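Local coordinates for protein arginase (Thermus thermophilus, PDB 2EF5) that probably hydrolyses L-arginine to L-ornithine and urea with the help of two manganese ions per subunit, at residues V203-H206 with L207-L210. Residues are numbered along the deposited sequence; the frame is centred on the assembly and turned at random.
Sequences VLKH and LQGL
Val203 meets Leu207 at the C-terminal end of helix 196-206: Val203 O accepts the Leu207 N-H at 3.0 Å, an i to i+4 bond bent to 139°. Alongside it, Val203 CG1 lies 4.2 Å from Leu207 CD1. Leu207 CG, anti to its own carbonyl carbon (chi1 -54°), turns back toward the last helical turn, 3.5 Å from Val203 O. Both side chains rest on Val163 of strand 162-167, and Val203 also touches Val165, so the helix end is fixed to the parallel sheet of the arginase fold through apolar contacts. Leu204 is directed away from the turn residues, onto Ile248 and Leu249 of helix 239-252, and its carbonyl O takes a hydrogen bond from Arg254. Lys205 O accepts Gln208 N at 3.0 Å, an i to i+3 bond with the donor well above the carbonyl plane, as the chain leaves helical geometry at Leu207. Gln208 CB lies 3.2 Å from Lys205 O, while Lys205 NZ forms a salt bridge with Asp158 of a second subunit. The imidazole of His206 is met obliquely by the other Leu207 methyl, CD2 standing 3.9 Å from His206 CD2. With an alanine at Leu207 both methyls are gone, and Val203 CG1 and the His206 ring would probably lose this neighbour, with a gap opening against Val163. From Leu207 to Leu210 the chain reverses in a type II beta turn, with Gly209 at positive phi. The chemistry thus divides: backbone bonds close the helix end, a buried leucine secures it to the sheet, and Lys205 carries its charge to the second subunit.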
loop_
_atom_site.group_PDB
_atom_site.type_symbol
_atom_site.label_atom_id
_atom_site.label_comp_id
_atom_site.label_asym_id
_atom_site.label_seq_id
_atom_site.Cartn_x
_atom_site.Cartn_y
_atom_site.Cartn_z
ATOM N N VAL A 203 23.861 3.002 9.143
ATOM C CA VAL A 203 24.577 1.842 9.653
ATOM C C VAL A 203 25.221 2.212 10.992
ATOM O O VAL A 203 25.080 1.494 11.985
ATOM C CB VAL A 203 25.691 1.381 8.659
ATOM C CG1 VAL A 203 26.653 0.426 9.336
ATOM C CG2 VAL A 203 25.062 0.707 7.452
ATOM N N LEU A 204 25.929 3.337 11.017
ATOM C CA LEU A 204 26.597 3.780 12.234
ATOM C C LEU A 204 25.618 4.047 13.378
ATOM O O LEU A 204 25.942 3.806 14.546
ATOM C CB LEU A 204 27.412 5.043 11.951
ATOM C CG LEU A 204 28.634 4.859 11.050
ATOM C CD1 LEU A 204 29.262 6.211 10.762
ATOM C CD2 LEU A 204 29.631 3.930 11.724
ATOM N N LYS A 205 24.434 4.548 13.037
ATOM C CA LYS A 205 23.408 4.853 14.032
ATOM C C LYS A 205 22.851 3.554 14.592
ATOM O O LYS A 205 22.736 3.378 15.811
ATOM C CB LYS A 205 22.273 5.661 13.393
ATOM C CG LYS A 205 21.211 6.162 14.368
ATOM C CD LYS A 205 21.728 7.312 15.228
ATOM C CE LYS A 205 20.605 7.971 16.028
ATOM N NZ LYS A 205 21.063 9.221 16.716
ATOM N N HIS A 206 22.508 2.642 13.686
ATOM C CA HIS A 206 21.956 1.348 14.061
ATOM C C HIS A 206 22.910 0.578 14.969
ATOM O O HIS A 206 22.474 -0.202 15.815
ATOM C CB HIS A 206 21.674 0.523 12.810
ATOM C CG HIS A 206 20.914 -0.739 13.074
ATOM N ND1 HIS A 206 19.590 -0.746 13.451
ATOM C CD2 HIS A 206 21.301 -2.039 13.031
ATOM C CE1 HIS A 206 19.191 -1.995 13.632
ATOM N NE2 HIS A 206 20.213 -2.795 13.382
ATOM N N LEU A 207 24.210 0.807 14.792
ATOM C CA LEU A 207 25.226 0.119 15.583
ATOM C C LEU A 207 25.978 1.093 16.483
ATOM O O LEU A 207 27.135 0.856 16.843
ATOM C CB LEU A 207 26.225 -0.580 14.650
ATOM C CG LEU A 207 25.662 -1.530 13.590
ATOM C CD1 LEU A 207 26.793 -2.068 12.716
ATOM C CD2 LEU A 207 24.937 -2.677 14.275
ATOM N N GLN A 208 25.315 2.181 16.854
ATOM C CA GLN A 208 25.937 3.204 17.683
ATOM C C GLN A 208 26.565 2.681 18.976
ATOM O O GLN A 208 26.052 1.754 19.606
ATOM C CB GLN A 208 24.921 4.306 18.005
ATOM C CG GLN A 208 23.772 3.883 18.909
ATOM C CD GLN A 208 22.769 5.006 19.125
ATOM O OE1 GLN A 208 23.140 6.132 19.466
ATOM N NE2 GLN A 208 21.491 4.704 18.927
ATOM N N GLY A 209 27.693 3.279 19.343
ATOM C CA GLY A 209 28.396 2.901 20.557
ATOM C C GLY A 209 29.153 1.585 20.541
ATOM O O GLY A 209 29.789 1.232 21.534
ATOM N N LEU A 210 29.114 0.866 19.425
ATOM C CA LEU A 210 29.790 -0.425 19.338
ATOM C C LEU A 210 31.028 -0.439 18.464
ATOM O O LEU A 210 31.124 0.313 17.490
ATOM C CB LEU A 210 28.838 -1.482 18.776
ATOM C CG LEU A 210 27.508 -1.786 19.458
ATOM C CD1 LEU A 210 26.750 -2.808 18.625
ATOM C CD2 LEU A 210 27.753 -2.317 20.866
#